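Probable UTP--glucose-1-phosphate uridylyltransferase YngB (Bacillus subtilis, PDB 7O2N) catalyses the formation of UDP-glucose and diphosphate from UTP and alpha-D-glucose 1-phosphate, a step towards the glycolipids and teichoic acid glucosylation of Bacillus subtilis. Local coordinates at residues A37-Y40 / I41-A45; S137-A141 / L142-M146; G260-K263 / A264-I268. All coordinates share one frame; numbering follows the deposited sequence.

Interaction 1: residues A37-Y40 / I41-A45; sequences AIQY and IVEEA
Gln-39 and Glu-43 lie one turn apart on helix 37-47, which packs on the central sheet of the nucleotidyltransferase (GT-A type) fold, and their side chains form an i to i+4 bridge. From CB of Gln-39 the chain runs out with CG anti to the backbone N (chi1 -175°) and then stays extended, a course that brings its amide across the carboxylate of Glu-43. CG of Gln-39 comes within 3.6 Å of OE2 of Glu-43, and CD of Gln-39 lies 3.7 Å from that OE2. At the tip NE2 of Gln-39 donates to OE2 of Glu-43 over 2.8 Å, nearly straight at 175°. The acceptor lies in the amide plane of Gln-39, yet the donor meets OE2 from above the carboxylate, the two planes standing 87° apart. OE1 of Gln-39 accepts from His-67, while Glu-43 OE1 makes a salt bridge to Lys-35, so each flat group has a partner at both of its polar atoms, which probably fixes their rotation. In the backbone, routine helical bonds include Glu-43 N to Gln-39 O at 2.9 Å and Val-42 N to Ile-38 O at 3.2 Å. Elsewhere on the helix, Ile-38, Ile-41 and Val-42 rest on Ile-9 of strand 6-11, joining helix to sheet through apolar groups. The side chains of Ile-38 and Ile-41 cross at about a right angle, with their CD1 atoms 4.1 Å apart.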
ATOM      1  N   ALA A  37       5.976  -2.063  -5.258  1.00 44.21           N
ATOM      2  CA  ALA A  37       6.697  -3.289  -5.502  1.00 36.75           C
ATOM      3  C   ALA A  37       7.370  -3.184  -6.871  1.00 41.04           C
ATOM      4  O   ALA A  37       8.536  -3.526  -7.051  1.00 36.34           O
ATOM      5  CB  ALA A  37       5.729  -4.431  -5.392  1.00 33.55           C
ATOM      6  N   ILE A  38       6.628  -2.654  -7.845  1.00 46.49           N
ATOM      7  CA  ILE A  38       7.105  -2.579  -9.219  1.00 45.61           C
ATOM      8  C   ILE A  38       8.452  -1.835  -9.259  1.00 45.51           C
ATOM      9  O   ILE A  38       9.309  -2.135 -10.085  1.00 43.24           O
ATOM     10  CB  ILE A  38       6.006  -1.946 -10.105  1.00 39.51           C
ATOM     11  CG1 ILE A  38       5.975  -2.417 -11.562  1.00 37.91           C
ATOM     12  CG2 ILE A  38       5.982  -0.441 -10.008  1.00 44.43           C
ATOM     13  CD1 ILE A  38       7.197  -3.089 -12.068  1.00 33.97           C
ATOM     14  N   GLN A  39       8.663  -0.895  -8.329  1.00 40.43           N
ATOM     15  CA  GLN A  39       9.874  -0.098  -8.392  1.00 43.82           C
ATOM     16  C   GLN A  39      11.076  -0.938  -7.991  1.00 48.24           C
ATOM     17  O   GLN A  39      12.173  -0.723  -8.506  1.00 53.68           O
ATOM     18  CB  GLN A  39       9.836   1.128  -7.486  1.00 43.94           C
ATOM     19  CG  GLN A  39      11.056   2.031  -7.641  1.00 40.27           C
ATOM     20  CD  GLN A  39      10.915   3.240  -6.745  1.00 45.99           C
ATOM     21  OE1 GLN A  39       9.830   3.783  -6.542  1.00 49.12           O
ATOM     22  NE2 GLN A  39      12.007   3.634  -6.125  1.00 44.88           N
ATOM     23  N   TYR A  40      10.866  -1.875  -7.058  1.00 45.80           N
ATOM     24  CA  TYR A  40      11.954  -2.755  -6.653  1.00 43.00           C
ATOM     25  C   TYR A  40      12.452  -3.516  -7.880  1.00 40.10           C
ATOM     26  O   TYR A  40      13.649  -3.677  -8.047  1.00 39.22           O
ATOM     27  CB  TYR A  40      11.568  -3.654  -5.470  1.00 43.32           C
ATOM     28  CG  TYR A  40      11.410  -2.989  -4.119  1.00 44.70           C
ATOM     29  CD1 TYR A  40      12.478  -2.856  -3.243  1.00 44.38           C
ATOM     30  CD2 TYR A  40      10.175  -2.536  -3.692  1.00 44.66           C
ATOM     31  CE1 TYR A  40      12.335  -2.252  -2.006  1.00 45.68           C
ATOM     32  CE2 TYR A  40      10.004  -1.955  -2.450  1.00 47.69           C
ATOM     33  CZ  TYR A  40      11.088  -1.805  -1.606  1.00 50.77           C
ATOM     34  OH  TYR A  40      10.900  -1.215  -0.387  1.00 57.33           O
ATOM     35  N   ILE A  41      11.527  -3.948  -8.749  1.00 45.24           N
ATOM     36  CA  ILE A  41      11.871  -4.789  -9.882  1.00 49.44           C
ATOM     37  C   ILE A  41      12.672  -3.984 -10.898  1.00 53.57           C
ATOM     38  O   ILE A  41      13.711  -4.450 -11.367  1.00 56.00           O
ATOM     39  CB  ILE A  41      10.636  -5.401 -10.550  1.00 49.36           C
ATOM     40  CG1 ILE A  41       9.686  -6.032  -9.530  1.00 62.96           C
ATOM     41  CG2 ILE A  41      11.102  -6.396 -11.592  1.00 48.08           C
ATOM     42  CD1 ILE A  41       8.377  -6.514 -10.111  1.00 66.40           C
ATOM     43  N   VAL A  42      12.186  -2.779 -11.222  1.00 49.75           N
ATOM     44  CA  VAL A  42      12.918  -1.888 -12.109  1.00 51.66           C
ATOM     45  C   VAL A  42      14.299  -1.551 -11.533  1.00 53.47           C
ATOM     46  O   VAL A  42      15.256  -1.398 -12.283  1.00 53.15           O
ATOM     47  CB  VAL A  42      12.116  -0.616 -12.439  1.00 53.00           C
ATOM     48  CG1 VAL A  42      12.958   0.403 -13.206  1.00 52.28           C
ATOM     49  CG2 VAL A  42      10.868  -0.973 -13.227  1.00 50.26           C
ATOM     50  N   GLU A  43      14.403  -1.432 -10.202  1.00 51.09           N
ATOM     51  CA  GLU A  43      15.672  -1.153  -9.547  1.00 46.42           C
ATOM     52  C   GLU A  43      16.645  -2.315  -9.698  1.00 44.26           C
ATOM     53  O   GLU A  43      17.785  -2.118 -10.072  1.00 44.29           O
ATOM     54  CB  GLU A  43      15.434  -0.722  -8.115  1.00 43.81           C
ATOM     55  CG  GLU A  43      15.166   0.771  -8.055  1.00 49.57           C
ATOM     56  CD  GLU A  43      14.625   1.262  -6.730  1.00 61.11           C
ATOM     57  OE1 GLU A  43      14.348   0.420  -5.857  1.00 73.07           O
ATOM     58  OE2 GLU A  43      14.482   2.475  -6.565  1.00 70.46           O
ATOM     59  N   GLU A  44      16.177  -3.537  -9.464  1.00 54.72           N
ATOM     60  CA  GLU A  44      16.995  -4.706  -9.738  1.00 54.11           C
ATOM     61  C   GLU A  44      17.578  -4.584 -11.145  1.00 52.38           C
ATOM     62  O   GLU A  44      18.796  -4.555 -11.304  1.00 57.25           O
ATOM     63  CB  GLU A  44      16.198  -5.993  -9.553  1.00 49.30           C
ATOM     64  CG  GLU A  44      17.088  -7.200  -9.330  1.00 54.54           C
ATOM     65  CD  GLU A  44      16.350  -8.521  -9.179  1.00 65.67           C
ATOM     66  OE1 GLU A  44      15.465  -8.643  -8.280  1.00 71.27           O
ATOM     67  OE2 GLU A  44      16.669  -9.443  -9.939  1.00 64.50           O
ATOM     68  N   ALA A  45      16.687  -4.449 -12.133  1.00 52.71           N
ATOM     69  CA  ALA A  45      17.056  -4.430 -13.540  1.00 59.01           C
ATOM     70  C   ALA A  45      18.037  -3.295 -13.840  1.00 57.78           C
ATOM     71  O   ALA A  45      19.053  -3.516 -14.497  1.00 46.72           O
ATOM     72  CB  ALA A  45      15.826  -4.348 -14.413  1.00 60.27           C
TER

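Interaction 2: residues S137-A141 / L142-M146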
ATOM      1  N   SER A 137      20.950  -8.181  -1.997  1.00 58.58           N
ATOM      2  CA  SER A 137      22.135  -8.835  -2.539  1.00 64.20           C
ATOM      3  C   SER A 137      23.294  -7.851  -2.666  1.00 64.25           C
ATOM      4  O   SER A 137      23.070  -6.673  -2.902  1.00 75.44           O
ATOM      5  CB  SER A 137      21.834  -9.449  -3.875  1.00 62.25           C
ATOM      6  OG  SER A 137      20.761 -10.353  -3.762  1.00 69.77           O
ATOM      7  N   GLU A 138      24.529  -8.356  -2.553  1.00 71.18           N
ATOM      8  CA  GLU A 138      25.703  -7.542  -2.837  1.00 85.40           C
ATOM      9  C   GLU A 138      25.775  -7.318  -4.348  1.00 81.77           C
ATOM     10  O   GLU A 138      26.092  -6.234  -4.836  1.00 90.11           O
ATOM     11  CB  GLU A 138      26.968  -8.204  -2.280  1.00 94.14           C
ATOM     12  CG  GLU A 138      26.914  -8.427  -0.782  1.00104.32           C
ATOM     13  CD  GLU A 138      28.211  -8.953  -0.199  1.00116.25           C
ATOM     14  OE1 GLU A 138      28.749  -8.304   0.715  1.00123.93           O
ATOM     15  OE2 GLU A 138      28.676 -10.016  -0.655  1.00122.85           O
ATOM     16  N   THR A 139      25.464  -8.382  -5.082  1.00 68.04           N
ATOM     17  CA  THR A 139      25.328  -8.378  -6.520  1.00 62.72           C
ATOM     18  C   THR A 139      23.845  -8.551  -6.869  1.00 69.08           C
ATOM     19  O   THR A 139      23.242  -9.587  -6.565  1.00 69.31           O
ATOM     20  CB  THR A 139      26.176  -9.540  -7.035  1.00 62.05           C
ATOM     21  OG1 THR A 139      27.528  -9.105  -6.978  1.00 76.59           O
ATOM     22  CG2 THR A 139      25.832 -10.010  -8.427  1.00 62.60           C
ATOM     23  N   PRO A 140      23.210  -7.572  -7.557  1.00 62.94           N
ATOM     24  CA  PRO A 140      21.787  -7.666  -7.882  1.00 63.25           C
ATOM     25  C   PRO A 140      21.475  -8.993  -8.562  1.00 57.65           C
ATOM     26  O   PRO A 140      22.220  -9.453  -9.434  1.00 51.09           O
ATOM     27  CB  PRO A 140      21.568  -6.502  -8.857  1.00 72.68           C
ATOM     28  CG  PRO A 140      22.647  -5.508  -8.507  1.00 64.67           C
ATOM     29  CD  PRO A 140      23.833  -6.359  -8.106  1.00 66.31           C
ATOM     30  N   ALA A 141      20.356  -9.592  -8.136  1.00 59.12           N
ATOM     31  CA  ALA A 141      20.030 -10.968  -8.484  1.00 59.56           C
ATOM     32  C   ALA A 141      20.198 -11.223  -9.980  1.00 60.85           C
ATOM     33  O   ALA A 141      20.889 -12.166 -10.356  1.00 55.86           O
ATOM     34  CB  ALA A 141      18.638 -11.304  -8.012  1.00 65.49           C
ATOM     35  N   LEU A 142      19.563 -10.388 -10.822  1.00 58.19           N
ATOM     36  CA  LEU A 142      19.561 -10.602 -12.267  1.00 56.26           C
ATOM     37  C   LEU A 142      20.975 -10.551 -12.843  1.00 57.45           C
ATOM     38  O   LEU A 142      21.306 -11.384 -13.687  1.00 48.60           O
ATOM     39  CB  LEU A 142      18.648  -9.579 -12.946  1.00 56.37           C
ATOM     40  CG  LEU A 142      18.670  -9.566 -14.472  1.00 54.29           C
ATOM     41  CD1 LEU A 142      17.937 -10.784 -15.017  1.00 52.94           C
ATOM     42  CD2 LEU A 142      18.021  -8.282 -14.976  1.00 53.80           C
ATOM     43  N   ARG A 143      21.788  -9.581 -12.381  1.00 57.76           N
ATOM     44  CA  ARG A 143      23.178  -9.450 -12.799  1.00 59.23           C
ATOM     45  C   ARG A 143      23.877 -10.803 -12.740  1.00 60.49           C
ATOM     46  O   ARG A 143      24.691 -11.109 -13.595  1.00 61.94           O
ATOM     47  CB  ARG A 143      23.956  -8.565 -11.824  1.00 60.86           C
ATOM     48  CG  ARG A 143      25.390  -8.309 -12.255  1.00 57.53           C
ATOM     49  CD  ARG A 143      25.394  -6.924 -12.851  1.00 76.67           C
ATOM     50  NE  ARG A 143      26.604  -6.616 -13.592  1.00 91.23           N
ATOM     51  CZ  ARG A 143      27.044  -7.302 -14.640  1.00 96.25           C
ATOM     52  NH1 ARG A 143      26.382  -8.354 -15.079  1.00 88.60           N
ATOM     53  NH2 ARG A 143      28.140  -6.914 -15.261  1.00113.00           N
ATOM     54  N   GLN A 144      23.560 -11.584 -11.697  1.00 61.66           N
ATOM     55  CA  GLN A 144      24.171 -12.875 -11.440  1.00 56.04           C
ATOM     56  C   GLN A 144      23.784 -13.881 -12.519  1.00 57.62           C
ATOM     57  O   GLN A 144      24.629 -14.684 -12.908  1.00 76.54           O
ATOM     58  CB  GLN A 144      23.781 -13.390 -10.054  1.00 55.93           C
ATOM     59  CG  GLN A 144      24.162 -12.476  -8.887  1.00 52.70           C
ATOM     60  CD  GLN A 144      23.656 -13.014  -7.566  1.00 57.31           C
ATOM     61  OE1 GLN A 144      23.320 -14.202  -7.434  1.00 52.00           O
ATOM     62  NE2 GLN A 144      23.574 -12.138  -6.567  1.00 55.93           N
ATOM     63  N   LEU A 145      22.522 -13.844 -12.983  1.00 57.77           N
ATOM     64  CA  LEU A 145      22.060 -14.683 -14.086  1.00 58.72           C
ATOM     65  C   LEU A 145      22.782 -14.306 -15.372  1.00 63.98           C
ATOM     66  O   LEU A 145      23.066 -15.179 -16.202  1.00 64.28           O
ATOM     67  CB  LEU A 145      20.562 -14.464 -14.313  1.00 58.19           C
ATOM     68  CG  LEU A 145      19.622 -15.370 -13.537  1.00 63.25           C
ATOM     69  CD1 LEU A 145      19.216 -14.671 -12.258  1.00 77.57           C
ATOM     70  CD2 LEU A 145      18.390 -15.679 -14.369  1.00 60.69           C
ATOM     71  N   MET A 146      23.022 -12.988 -15.528  1.00 63.83           N
ATOM     72  CA  MET A 146      23.601 -12.436 -16.743  1.00 66.72           C
ATOM     73  C   MET A 146      25.050 -12.918 -16.869  1.00 72.51           C
ATOM     74  O   MET A 146      25.549 -13.173 -17.972  1.00 74.26           O
ATOM     75  CB  MET A 146      23.545 -10.900 -16.747  1.00 60.35           C
ATOM     76  CG  MET A 146      22.219 -10.288 -17.216  1.00 56.20           C
ATOM     77  SD  MET A 146      21.947  -8.554 -16.604  1.00 65.24           S
ATOM     78  CE  MET A 146      23.215  -7.671 -17.507  1.00 68.09           C
TER
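The entry into helix 141-152, where the loop after strand 133-136 turns into the first helical turn, is bridged by the side chain of Gln-144 reaching back to Thr-139. This junction belongs to the nucleotidyltransferase (GT-A type) fold. The evidence is a side-chain to backbone hydrogen bond: Gln-144 NE2 donates to Thr-139 O over 2.6 Å, with an angle of 140° at the hydrogen. The bond is bent, and the donor is tilted 26° from the carbonyl plane. CG of Gln-144 sits anti to its own carbonyl carbon (chi1 -59°), and the extended chain beyond it carries the amide back to the carbonyl of Thr-139. The other polar atom of that amide, OE1, accepts from the backbone N of Glu-249, whose carboxylate in turn receives the N-H groups of Glu-138 and Thr-139; one glutamine thus links the helix to two pieces of loop. The backbone closes the turn less firmly, since Gln-144 N makes weak bonds to both Pro-140 O at 3.4 Å and Ala-141 O at 3.0 Å. Arg-143 places its CB against Pro-140 O, but its guanidinium leads away to a salt bridge with Asp-147. Leu-142 faces inward to Ala-127, Leu-129 and Val-208 of the central sheet. Farther along the turn, CD1 of Leu-145 lies 3.6 Å from Ala-141 O.

Interaction 3: residues G260-K263 / A264-I268; sequences GCFK and ASTEI
Ala-264, the first residue of 264-268, continues the helix one turn after Gly-260: its N donates to Gly-260 O over 2.9 Å, an i to i+4 bond of helix 258-269. Its CB approaches Cys-261 O at 3.5 Å and turns to Tyr-253 and Ile-255. Ser-265 N donates to Cys-261 O over 2.8 Å at 171°. The serine OG also lies near that carbonyl, but its hydrogen-bond partner is Ile-32 O, which ties the helix to a loop. Thr-266 adds a second grip to its turn. Both its N and its OG1 donate to Phe-262 O, each at 2.9 Å; OG1 stands anti to the threonine's own carbonyl carbon (chi1 -61°) and reaches the acceptor from above the carbonyl plane, 39° out of it. OG1 of Thr-266 also lies over one face of the Phe-262 ring, 3.7 Å from Phe-262 CE2. Glu-267 N donates to Lys-263 O over 2.9 Å, and its CG sits 3.2 Å from that oxygen. The glutamate chain bends at chi2; OE1 makes a salt bridge to Arg-289 and OE2 a hydrogen bond to the hydroxyl of Tyr-282, both of the second subunit. Phe-262 likewise meets Phe-262 of the second subunit. The hydroxyl of Thr-266 is paired with its own helix backbone, consistent with the residue packing on Phe-262 of the second subunit, while Glu-267 adds a charged pair to the same interface.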
ATOM      1  N   GLY A 260       3.513 -12.449   3.445  1.00 43.76           N
ATOM      2  CA  GLY A 260       4.792 -12.299   2.778  1.00 45.69           C
ATOM      3  C   GLY A 260       5.231 -10.838   2.743  1.00 42.46           C
ATOM      4  O   GLY A 260       6.363 -10.539   3.102  1.00 41.40           O
ATOM      5  N   CYS A 261       4.311  -9.952   2.339  1.00 42.48           N
ATOM      6  CA  CYS A 261       4.564  -8.530   2.167  1.00 47.08           C
ATOM      7  C   CYS A 261       4.854  -7.846   3.499  1.00 51.15           C
ATOM      8  O   CYS A 261       5.749  -7.026   3.584  1.00 52.16           O
ATOM      9  CB  CYS A 261       3.330  -7.823   1.635  1.00 47.49           C
ATOM     10  SG  CYS A 261       3.055  -8.188  -0.104  1.00 61.33           S
ATOM     11  N   PHE A 262       4.053  -8.140   4.523  1.00 49.71           N
ATOM     12  CA  PHE A 262       4.304  -7.600   5.838  1.00 42.47           C
ATOM     13  C   PHE A 262       5.733  -7.939   6.246  1.00 47.52           C
ATOM     14  O   PHE A 262       6.478  -7.061   6.678  1.00 49.43           O
ATOM     15  CB  PHE A 262       3.291  -8.143   6.841  1.00 42.10           C
ATOM     16  CG  PHE A 262       3.469  -7.560   8.214  1.00 43.00           C
ATOM     17  CD1 PHE A 262       2.863  -6.363   8.551  1.00 45.05           C
ATOM     18  CD2 PHE A 262       4.294  -8.181   9.148  1.00 43.43           C
ATOM     19  CE1 PHE A 262       3.101  -5.793   9.795  1.00 49.58           C
ATOM     20  CE2 PHE A 262       4.496  -7.627  10.400  1.00 43.43           C
ATOM     21  CZ  PHE A 262       3.899  -6.432  10.718  1.00 47.60           C
ATOM     22  N   LYS A 263       6.123  -9.206   6.089  1.00 42.18           N
ATOM     23  CA  LYS A 263       7.473  -9.614   6.426  1.00 41.69           C
ATOM     24  C   LYS A 263       8.475  -8.806   5.608  1.00 45.79           C
ATOM     25  O   LYS A 263       9.455  -8.308   6.147  1.00 50.07           O
ATOM     26  CB  LYS A 263       7.660 -11.118   6.226  1.00 42.35           C
ATOM     27  CG  LYS A 263       6.950 -12.002   7.251  1.00 43.93           C
ATOM     28  CD  LYS A 263       7.133 -13.457   6.924  1.00 46.80           C
ATOM     29  CE  LYS A 263       6.670 -14.396   8.008  1.00 50.33           C
ATOM     30  NZ  LYS A 263       5.356 -14.962   7.655  1.00 54.30           N
ATOM     31  N   ALA A 264       8.217  -8.642   4.310  1.00 43.84           N
ATOM     32  CA  ALA A 264       9.154  -7.946   3.439  1.00 40.18           C
ATOM     33  C   ALA A 264       9.300  -6.487   3.871  1.00 43.32           C
ATOM     34  O   ALA A 264      10.408  -5.969   3.930  1.00 49.60           O
ATOM     35  CB  ALA A 264       8.714  -8.077   2.000  1.00 35.36           C
ATOM     36  N   SER A 265       8.173  -5.835   4.182  1.00 39.23           N
ATOM     37  CA  SER A 265       8.139  -4.479   4.694  1.00 43.83           C
ATOM     38  C   SER A 265       8.988  -4.357   5.967  1.00 52.04           C
ATOM     39  O   SER A 265       9.709  -3.376   6.155  1.00 54.85           O
ATOM     40  CB  SER A 265       6.734  -4.075   4.980  1.00 43.44           C
ATOM     41  OG  SER A 265       5.998  -3.912   3.790  1.00 51.02           O
ATOM     42  N   THR A 266       8.876  -5.357   6.850  1.00 51.29           N
ATOM     43  CA  THR A 266       9.580  -5.390   8.119  1.00 47.34           C
ATOM     44  C   THR A 266      11.086  -5.519   7.907  1.00 49.47           C
ATOM     45  O   THR A 266      11.853  -4.719   8.444  1.00 46.59           O
ATOM     46  CB  THR A 266       9.033  -6.523   8.983  1.00 44.43           C
ATOM     47  OG1 THR A 266       7.653  -6.224   9.192  1.00 43.58           O
ATOM     48  CG2 THR A 266       9.739  -6.645  10.310  1.00 44.17           C
ATOM     49  N   GLU A 267      11.488  -6.515   7.110  1.00 49.81           N
ATOM     50  CA  GLU A 267      12.902  -6.805   6.929  1.00 60.01           C
ATOM     51  C   GLU A 267      13.621  -5.653   6.222  1.00 58.90           C
ATOM     52  O   GLU A 267      14.708  -5.254   6.647  1.00 58.89           O
ATOM     53  CB  GLU A 267      13.120  -8.129   6.193  1.00 61.13           C
ATOM     54  CG  GLU A 267      12.380  -9.295   6.807  1.00 64.16           C
ATOM     55  CD  GLU A 267      13.007  -9.911   8.047  1.00 63.33           C
ATOM     56  OE1 GLU A 267      13.956  -9.319   8.580  1.00 62.35           O
ATOM     57  OE2 GLU A 267      12.551 -11.004   8.469  1.00 57.59           O
ATOM     58  N   ILE A 268      13.010  -5.125   5.153  1.00 55.12           N
ATOM     59  CA  ILE A 268      13.645  -4.070   4.380  1.00 51.28           C
ATOM     60  C   ILE A 268      13.615  -2.794   5.233  1.00 56.57           C
ATOM     61  O   ILE A 268      14.530  -1.964   5.171  1.00 56.14           O
ATOM     62  CB  ILE A 268      12.936  -3.867   3.021  1.00 48.67           C
ATOM     63  CG1 ILE A 268      12.673  -5.150   2.220  1.00 45.89           C
ATOM     64  CG2 ILE A 268      13.570  -2.752   2.200  1.00 53.70           C
ATOM     65  CD1 ILE A 268      13.861  -5.770   1.538  1.00 46.10           C
TER

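In the fold
Following the chain from the N terminus, the three contacts come in series, and none nests within or crosses another; each spans a local turn rather than closing a long loop. Interaction 1 lies on helix 37-47 against strands 6-11, 52-57 and 125-129. Interaction 2 starts helix 141-152 and touches interaction 1 directly: Glu-44 OE2 is 3.2 Å from Leu-142 N, a weak hydrogen bond, and also pairs with Arg-206 of strand 206-210. Interaction 3 lies on helix 258-269 at the homodimer interface, which interaction 1 also reaches where Gln-39 packs on Pro-20 of the second subunit. It meets interaction 1 through Tyr-40 OH and Ile-268 CG2, 4.0 Å apart.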